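Local coordinates for ribokinase RBSK (Mycobacterium tuberculosis, PDB 3GO6), which probably phosphorylates D-ribose at O-5 with ATP and magnesium, as a homodimeric ribokinase of the PfkB carbohydrate kinase family, at residues I114-N122 with V238-A246; T211-G221 with Y224-A235. All coordinates share one frame; numbering follows the deposited sequence.

How the interactions relate
Interaction 2 ends just before the segment 238-246 of interaction 1, and their centres lie 22 Å apart. Interaction 2 builds the edge of the large eight-stranded sheet, where strand 212-216 leads into the turn at residues 216-221, predicted to bind ATP, so it lies on the nucleotide side. From its last residue, Ala-235, the chain runs within a few residues into 238-246, which in interaction 1 meets the end of strand 110-116 in the smaller four-stranded sheet. Interaction 1 is the one beside the bound ribose and the magnesium ion: the side chain of Ile-114 is about 4 Å from ribose and that of Asp-242 about 4 Å from magnesium, whereas the side chain of Val-219 in interaction 2 is about 12 Å from that ion.

Interaction 1. Residues I114-N122 with V238-A246; sequences IVVDASAEN and VTPVDTAGA
The loop that enters helix 246-257, part of the metal site of this PfkB-family kinase, is joined here to the beta turn at Asp-117 to Ala-120 of the smaller sheet, mainly through Thr-243. The backbone oxygen of Ala-120 takes two bonds from this one residue: Thr-243 OG1 donates to Ala-120 O at 2.6 Å, and Thr-243 N reaches the same oxygen at 3.1 Å in the carbonyl plane. With OG1 between its backbone N and carbonyl carbon (chi1 59°), the hydroxyl can also accept from Asn-122 ND2 at 2.9 Å, almost exactly in the amide plane. Asn-122 OD1, in turn, takes a bond from a water that accepts from Gly-245 N. Beside this polar row the methyl groups close up, Ala-244 CB lying 3.6 Å from CG2 of the ribose-pocket residue Ile-114. Val-116 CG2 comes within 3.3 Å of Asp-242 OD1, which accepts from Ala-244 N in an Asx turn, while Asp-242 OD2 bonds to Gly-287 N. The Thr-243 hydroxyl is thus donor and acceptor at once, which fixes its rotation, and the carboxylate of Asp-242 is held through both oxygens beside the magnesium ion.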
loop_
_atom_site.group_PDB
_atom_site.type_symbol
_atom_site.label_atom_id
_atom_site.label_comp_id
_atom_site.label_asym_id
_atom_site.label_seq_id
_atom_site.Cartn_x
_atom_site.Cartn_y
_atom_site.Cartn_z
ATOM N N ILE A 114 6.287 2.182 -0.539
ATOM C CA ILE A 114 7.720 1.953 -0.432
ATOM C C ILE A 114 7.896 0.500 0.013
ATOM O O ILE A 114 7.319 0.084 1.019
ATOM C CB ILE A 114 8.394 2.869 0.615
ATOM C CG1 ILE A 114 7.860 4.326 0.579
ATOM C CG2 ILE A 114 9.945 2.705 0.574
ATOM C CD1 ILE A 114 8.222 5.063 -0.553
ATOM N N VAL A 115 8.695 -0.270 -0.718
ATOM C CA VAL A 115 8.955 -1.649 -0.312
ATOM C C VAL A 115 10.462 -1.797 -0.056
ATOM O O VAL A 115 11.273 -1.395 -0.891
ATOM C CB VAL A 115 8.479 -2.649 -1.386
ATOM C CG1 VAL A 115 8.559 -4.107 -0.844
ATOM C CG2 VAL A 115 7.058 -2.321 -1.815
ATOM N N VAL A 116 10.821 -2.355 1.101
ATOM C CA VAL A 116 12.230 -2.417 1.540
ATOM C C VAL A 116 12.521 -3.896 1.766
ATOM O O VAL A 116 11.778 -4.568 2.491
ATOM C CB VAL A 116 12.472 -1.595 2.834
ATOM C CG1 VAL A 116 13.945 -1.680 3.301
ATOM C CG2 VAL A 116 12.057 -0.133 2.609
ATOM N N ASP A 117 13.558 -4.399 1.094
ATOM C CA ASP A 117 13.899 -5.831 1.160
ATOM C C ASP A 117 15.039 -6.133 2.147
ATOM O O ASP A 117 15.533 -5.242 2.859
ATOM C CB ASP A 117 14.154 -6.429 -0.254
ATOM C CG ASP A 117 15.491 -5.973 -0.897
ATOM O OD1 ASP A 117 16.422 -5.519 -0.202
ATOM O OD2 ASP A 117 15.617 -6.096 -2.138
ATOM N N ALA A 118 15.445 -7.403 2.193
ATOM C CA ALA A 118 16.459 -7.852 3.154
ATOM C C ALA A 118 17.839 -7.196 3.006
ATOM O O ALA A 118 18.599 -7.119 3.981
ATOM C CB ALA A 118 16.561 -9.385 3.122
ATOM N N SER A 119 18.166 -6.720 1.807
ATOM C CA SER A 119 19.440 -6.038 1.584
ATOM C C SER A 119 19.378 -4.516 1.843
ATOM O O SER A 119 20.363 -3.797 1.593
ATOM C CB SER A 119 19.919 -6.285 0.156
ATOM O OG SER A 119 19.061 -5.613 -0.756
ATOM N N ALA A 120 18.227 -4.044 2.339
ATOM C CA ALA A 120 17.932 -2.614 2.555
ATOM C C ALA A 120 17.671 -1.815 1.272
ATOM O O ALA A 120 17.494 -0.595 1.325
ATOM C CB ALA A 120 19.009 -1.923 3.424
ATOM N N GLU A 121 17.644 -2.495 0.132
ATOM C CA GLU A 121 17.239 -1.873 -1.124
ATOM C C GLU A 121 15.739 -1.552 -1.070
ATOM O O GLU A 121 15.014 -2.158 -0.297
ATOM C CB GLU A 121 17.548 -2.786 -2.314
ATOM C CG GLU A 121 17.201 -2.193 -3.696
ATOM C CD GLU A 121 17.958 -0.892 -4.022
ATOM O OE1 GLU A 121 18.973 -0.983 -4.763
ATOM O OE2 GLU A 121 17.563 0.211 -3.545
ATOM N N ASN A 122 15.292 -0.600 -1.886
ATOM C CA ASN A 122 13.893 -0.146 -1.846
ATOM C C ASN A 122 13.347 0.110 -3.250
ATOM O O ASN A 122 14.123 0.373 -4.178
ATOM C CB ASN A 122 13.766 1.115 -0.972
ATOM C CG ASN A 122 14.236 2.393 -1.687
ATOM O OD1 ASN A 122 13.445 3.057 -2.360
ATOM N ND2 ASN A 122 15.513 2.744 -1.528
ATOM N N VAL A 238 28.881 2.536 6.191
ATOM C CA VAL A 238 27.887 2.201 7.218
ATOM C C VAL A 238 27.266 0.834 6.967
ATOM O O VAL A 238 27.280 0.330 5.836
ATOM C CB VAL A 238 26.745 3.280 7.311
ATOM C CG1 VAL A 238 27.299 4.670 7.697
ATOM C CG2 VAL A 238 25.960 3.342 6.023
ATOM N N THR A 239 26.711 0.238 8.015
ATOM C CA THR A 239 25.827 -0.910 7.854
ATOM C C THR A 239 24.393 -0.384 7.667
ATOM O O THR A 239 23.824 0.193 8.592
ATOM C CB THR A 239 25.865 -1.832 9.090
ATOM O OG1 THR A 239 27.226 -2.162 9.426
ATOM C CG2 THR A 239 25.066 -3.097 8.838
ATOM N N PRO A 240 23.810 -0.581 6.477
ATOM C CA PRO A 240 22.505 0.037 6.171
ATOM C C PRO A 240 21.343 -0.698 6.818
ATOM O O PRO A 240 21.407 -1.916 7.034
ATOM C CB PRO A 240 22.389 -0.102 4.659
ATOM C CG PRO A 240 23.200 -1.336 4.334
ATOM C CD PRO A 240 24.298 -1.434 5.372
ATOM N N VAL A 241 20.284 0.050 7.111
ATOM C CA VAL A 241 19.035 -0.508 7.623
ATOM C C VAL A 241 17.934 -0.359 6.572
ATOM O O VAL A 241 17.190 -1.302 6.308
ATOM C CB VAL A 241 18.647 0.183 8.951
ATOM C CG1 VAL A 241 17.209 -0.117 9.337
ATOM C CG2 VAL A 241 19.612 -0.246 10.043
ATOM N N ASP A 242 17.854 0.826 5.965
ATOM C CA ASP A 242 16.796 1.150 5.017
ATOM C C ASP A 242 17.277 2.317 4.156
ATOM O O ASP A 242 17.406 3.425 4.646
ATOM C CB ASP A 242 15.516 1.527 5.791
ATOM C CG ASP A 242 14.366 1.938 4.889
ATOM O OD1 ASP A 242 14.488 1.879 3.644
ATOM O OD2 ASP A 242 13.306 2.309 5.448
ATOM N N THR A 243 17.531 2.053 2.877
ATOM C CA THR A 243 18.014 3.082 1.955
ATOM C C THR A 243 16.906 4.049 1.503
ATOM O O THR A 243 17.199 5.110 0.963
ATOM C CB THR A 243 18.665 2.473 0.711
ATOM O OG1 THR A 243 17.714 1.650 0.034
ATOM C CG2 THR A 243 19.886 1.615 1.096
ATOM N N ALA A 244 15.641 3.677 1.707
ATOM C CA ALA A 244 14.542 4.543 1.273
ATOM C C ALA A 244 14.640 5.895 1.979
ATOM O O ALA A 244 14.944 5.973 3.177
ATOM C CB ALA A 244 13.208 3.880 1.551
ATOM N N GLY A 245 14.431 6.954 1.210
ATOM C CA GLY A 245 14.461 8.288 1.761
ATOM C C GLY A 245 15.853 8.904 1.756
ATOM O O GLY A 245 15.984 10.098 1.923
ATOM N N ALA A 246 16.903 8.101 1.580
ATOM C CA ALA A 246 18.257 8.670 1.709
ATOM C C ALA A 246 18.600 9.640 0.586
ATOM O O ALA A 246 19.332 10.628 0.803
ATOM C CB ALA A 246 19.308 7.574 1.823
HETATM O O HOH W 1 13.591 6.189 -1.448
#

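Interaction 2. Residues T211-G221 with Y224-A235; sequences THFVITLGVRG and YVGADGVFEVPA
Tyr-224 turns CG to the side opposite its backbone N (chi1 171°), which carries its ring toward His-212, whose CG lies beside the backbone N (chi1 -51°), and the two meet at their rims. They belong to the antiparallel beta hairpin of strands 212-216 and 222-226 at the edge of the large sheet. Tyr-224 OH and His-212 ND1 are hydrogen-bonded at 2.6 Å near the plane of both rings, which are turned 42° apart. The same hydroxyl accepts from Asp-228 N at 3.0 Å, tying the pair to the type I turn from Gly-226 to Gly-229; the Asp-228 carboxylate makes a salt bridge to Arg-268. Phe-213 and Val-225 form the hydrogen-bonded pair, with Phe-213 N to Val-225 O at 2.8 Å and Val-225 N to Phe-213 O at 2.9 Å. Val-225 CG2 packs on Ile-215 CD1, on the side covered by helix 200-205. At the predicted ATP-binding turn, Gly-221 lies instead against the end of strand 229-233, its CA making a CA-H...O contact to Val-233 O at 3.4 Å. A water accepts from Ala-235 N, its oxygen 3.1 Å from Val-219 O. Near it, another water donates to Arg-220 O at 2.9 Å and, weakly, to Glu-232 OE1.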
loop_
_atom_site.group_PDB
_atom_site.type_symbol
_atom_site.label_atom_id
_atom_site.label_comp_id
_atom_site.label_asym_id
_atom_site.label_seq_id
_atom_site.Cartn_x
_atom_site.Cartn_y
_atom_site.Cartn_z
ATOM N N THR A 211 25.057 22.805 -15.426
ATOM C CA THR A 211 26.365 23.307 -15.029
ATOM C C THR A 211 27.034 22.318 -14.069
ATOM O O THR A 211 28.230 22.042 -14.194
ATOM C CB THR A 211 26.246 24.686 -14.373
ATOM O OG1 THR A 211 25.393 25.500 -15.182
ATOM C CG2 THR A 211 27.624 25.359 -14.248
ATOM N N HIS A 212 26.252 21.773 -13.133
ATOM C CA HIS A 212 26.771 20.859 -12.118
ATOM C C HIS A 212 25.893 19.596 -12.060
ATOM O O HIS A 212 24.791 19.647 -11.518
ATOM C CB HIS A 212 26.804 21.564 -10.757
ATOM C CG HIS A 212 27.483 22.900 -10.788
ATOM N ND1 HIS A 212 28.858 23.037 -10.844
ATOM C CD2 HIS A 212 26.983 24.160 -10.759
ATOM C CE1 HIS A 212 29.172 24.322 -10.858
ATOM N NE2 HIS A 212 28.053 25.025 -10.812
ATOM N N PHE A 213 26.370 18.490 -12.637
ATOM C CA PHE A 213 25.633 17.223 -12.668
ATOM C C PHE A 213 26.120 16.384 -11.484
ATOM O O PHE A 213 27.300 16.030 -11.412
ATOM C CB PHE A 213 25.873 16.471 -13.988
ATOM C CG PHE A 213 24.669 15.706 -14.516
ATOM C CD1 PHE A 213 23.599 15.333 -13.674
ATOM C CD2 PHE A 213 24.624 15.329 -15.867
ATOM C CE1 PHE A 213 22.503 14.627 -14.173
ATOM C CE2 PHE A 213 23.531 14.625 -16.393
ATOM C CZ PHE A 213 22.459 14.268 -15.547
ATOM N N VAL A 214 25.215 16.114 -10.540
ATOM C CA VAL A 214 25.535 15.373 -9.316
ATOM C C VAL A 214 24.861 14.020 -9.416
ATOM O O VAL A 214 23.631 13.901 -9.292
ATOM C CB VAL A 214 25.081 16.132 -8.036
ATOM C CG1 VAL A 214 25.415 15.325 -6.773
ATOM C CG2 VAL A 214 25.737 17.519 -7.956
ATOM N N ILE A 215 25.649 12.988 -9.668
ATOM C CA ILE A 215 25.085 11.674 -9.911
ATOM C C ILE A 215 25.334 10.817 -8.678
ATOM O O ILE A 215 26.470 10.488 -8.362
ATOM C CB ILE A 215 25.655 10.996 -11.191
ATOM C CG1 ILE A 215 25.429 11.861 -12.438
ATOM C CG2 ILE A 215 25.010 9.632 -11.423
ATOM C CD1 ILE A 215 26.604 12.791 -12.704
ATOM N N THR A 216 24.266 10.463 -7.972
ATOM C CA THR A 216 24.403 9.714 -6.733
ATOM C C THR A 216 24.671 8.244 -7.055
ATOM O O THR A 216 24.159 7.711 -8.037
ATOM C CB THR A 216 23.141 9.842 -5.856
ATOM O OG1 THR A 216 22.010 9.404 -6.615
ATOM C CG2 THR A 216 22.934 11.320 -5.421
ATOM N N LEU A 217 25.480 7.610 -6.216
ATOM C CA LEU A 217 26.002 6.271 -6.462
ATOM C C LEU A 217 25.726 5.354 -5.266
ATOM O O LEU A 217 26.541 4.488 -4.957
ATOM C CB LEU A 217 27.525 6.350 -6.671
ATOM C CG LEU A 217 28.072 7.238 -7.786
ATOM C CD1 LEU A 217 29.591 7.326 -7.662
ATOM C CD2 LEU A 217 27.649 6.722 -9.174
ATOM N N GLY A 218 24.604 5.551 -4.582
ATOM C CA GLY A 218 24.303 4.745 -3.396
ATOM C C GLY A 218 25.440 4.875 -2.398
ATOM O O GLY A 218 25.798 5.988 -2.026
ATOM N N VAL A 219 26.044 3.748 -2.003
ATOM C CA VAL A 219 27.105 3.728 -0.964
ATOM C C VAL A 219 28.453 4.328 -1.357
ATOM O O VAL A 219 29.255 4.678 -0.491
ATOM C CB VAL A 219 27.341 2.284 -0.379
ATOM C CG1 VAL A 219 26.022 1.666 0.096
ATOM C CG2 VAL A 219 28.052 1.368 -1.400
ATOM N N ARG A 220 28.721 4.439 -2.654
ATOM C CA ARG A 220 29.961 5.051 -3.102
ATOM C C ARG A 220 29.898 6.580 -3.058
ATOM O O ARG A 220 30.863 7.249 -3.438
ATOM C CB ARG A 220 30.327 4.559 -4.501
ATOM C CG ARG A 220 30.714 3.075 -4.535
ATOM C CD ARG A 220 30.341 2.454 -5.869
ATOM N NE ARG A 220 30.991 3.151 -6.977
ATOM C CZ ARG A 220 30.455 3.327 -8.181
ATOM N NH1 ARG A 220 29.239 2.870 -8.451
ATOM N NH2 ARG A 220 31.137 3.974 -9.116
ATOM N N GLY A 221 28.768 7.126 -2.591
ATOM C CA GLY A 221 28.607 8.575 -2.473
ATOM C C GLY A 221 28.000 9.190 -3.729
ATOM O O GLY A 221 26.824 8.978 -4.031
ATOM N N TYR A 224 30.582 13.706 -9.654
ATOM C CA TYR A 224 30.309 15.042 -10.201
ATOM C C TYR A 224 30.837 15.156 -11.641
ATOM O O TYR A 224 31.965 14.730 -11.924
ATOM C CB TYR A 224 30.935 16.113 -9.307
ATOM C CG TYR A 224 30.915 17.508 -9.876
ATOM C CD1 TYR A 224 29.975 18.447 -9.435
ATOM C CD2 TYR A 224 31.831 17.904 -10.861
ATOM C CE1 TYR A 224 29.939 19.721 -9.954
ATOM C CE2 TYR A 224 31.806 19.194 -11.387
ATOM C CZ TYR A 224 30.859 20.095 -10.931
ATOM O OH TYR A 224 30.824 21.366 -11.429
ATOM N N VAL A 225 30.007 15.709 -12.532
ATOM C CA VAL A 225 30.417 16.094 -13.887
ATOM C C VAL A 225 29.928 17.518 -14.152
ATOM O O VAL A 225 28.728 17.800 -14.039
ATOM C CB VAL A 225 29.828 15.175 -14.982
ATOM C CG1 VAL A 225 30.452 15.499 -16.358
ATOM C CG2 VAL A 225 30.021 13.700 -14.646
ATOM N N GLY A 226 30.849 18.424 -14.475
ATOM C CA GLY A 226 30.449 19.773 -14.866
ATOM C C GLY A 226 31.588 20.759 -14.912
ATOM O O GLY A 226 32.747 20.375 -15.140
ATOM N N ALA A 227 31.258 22.028 -14.663
ATOM C CA ALA A 227 32.218 23.123 -14.744
ATOM C C ALA A 227 33.466 22.919 -13.887
ATOM O O ALA A 227 34.522 23.476 -14.205
ATOM C CB ALA A 227 31.548 24.451 -14.388
ATOM N N ASP A 228 33.344 22.153 -12.799
ATOM C CA ASP A 228 34.478 21.883 -11.907
ATOM C C ASP A 228 35.288 20.662 -12.346
ATOM O O ASP A 228 36.223 20.255 -11.664
ATOM C CB ASP A 228 34.011 21.698 -10.458
ATOM C CG ASP A 228 33.494 22.983 -9.828
ATOM O OD1 ASP A 228 33.736 24.080 -10.386
ATOM O OD2 ASP A 228 32.839 22.898 -8.760
ATOM N N GLY A 229 34.920 20.080 -13.479
ATOM C CA GLY A 229 35.567 18.872 -13.973
ATOM C C GLY A 229 34.774 17.606 -13.702
ATOM O O GLY A 229 33.543 17.604 -13.787
ATOM N N VAL A 230 35.499 16.537 -13.383
ATOM C CA VAL A 230 34.940 15.199 -13.204
ATOM C C VAL A 230 35.641 14.569 -12.009
ATOM O O VAL A 230 36.865 14.431 -12.005
ATOM C CB VAL A 230 35.145 14.320 -14.480
ATOM C CG1 VAL A 230 34.760 12.857 -14.231
ATOM C CG2 VAL A 230 34.358 14.875 -15.662
ATOM N N PHE A 231 34.873 14.228 -10.974
ATOM C CA PHE A 231 35.422 13.600 -9.773
ATOM C C PHE A 231 34.348 12.850 -8.988
ATOM O O PHE A 231 33.144 12.955 -9.285
ATOM C CB PHE A 231 36.164 14.603 -8.866
ATOM C CG PHE A 231 35.329 15.785 -8.411
ATOM C CD1 PHE A 231 34.554 15.710 -7.246
ATOM C CD2 PHE A 231 35.355 16.990 -9.119
ATOM C CE1 PHE A 231 33.789 16.800 -6.817
ATOM C CE2 PHE A 231 34.593 18.096 -8.696
ATOM C CZ PHE A 231 33.808 18.001 -7.544
ATOM N N GLU A 232 34.800 12.077 -8.006
ATOM C CA GLU A 232 33.897 11.345 -7.133
ATOM C C GLU A 232 34.058 11.841 -5.702
ATOM O O GLU A 232 35.108 12.375 -5.325
ATOM C CB GLU A 232 34.100 9.824 -7.271
ATOM C CG GLU A 232 33.918 9.326 -8.719
ATOM C CD GLU A 232 33.465 7.875 -8.843
ATOM O OE1 GLU A 232 33.568 7.113 -7.847
ATOM O OE2 GLU A 232 33.000 7.498 -9.957
ATOM N N VAL A 233 32.990 11.707 -4.923
ATOM C CA VAL A 233 32.981 12.122 -3.528
ATOM C C VAL A 233 32.443 10.923 -2.744
ATOM O O VAL A 233 31.289 10.529 -2.958
ATOM C CB VAL A 233 32.078 13.360 -3.287
ATOM C CG1 VAL A 233 32.085 13.749 -1.819
ATOM C CG2 VAL A 233 32.524 14.551 -4.142
ATOM N N PRO A 234 33.286 10.310 -1.883
ATOM C CA PRO A 234 32.864 9.158 -1.073
ATOM C C PRO A 234 31.917 9.490 0.078
ATOM O O PRO A 234 31.863 10.633 0.557
ATOM C CB PRO A 234 34.197 8.616 -0.512
ATOM C CG PRO A 234 35.047 9.820 -0.392
ATOM C CD PRO A 234 34.716 10.626 -1.656
ATOM N N ALA A 235 31.168 8.479 0.508
ATOM C CA ALA A 235 30.315 8.577 1.689
ATOM C C ALA A 235 30.970 7.790 2.820
ATOM O O ALA A 235 31.720 6.861 2.547
ATOM C CB ALA A 235 28.931 7.986 1.375
HETATM O O HOH W 2 32.166 5.641 -0.439
HETATM O O HOH W 3 31.882 3.704 1.432
HETATM O O HOH W 4 33.572 7.584 -4.497
#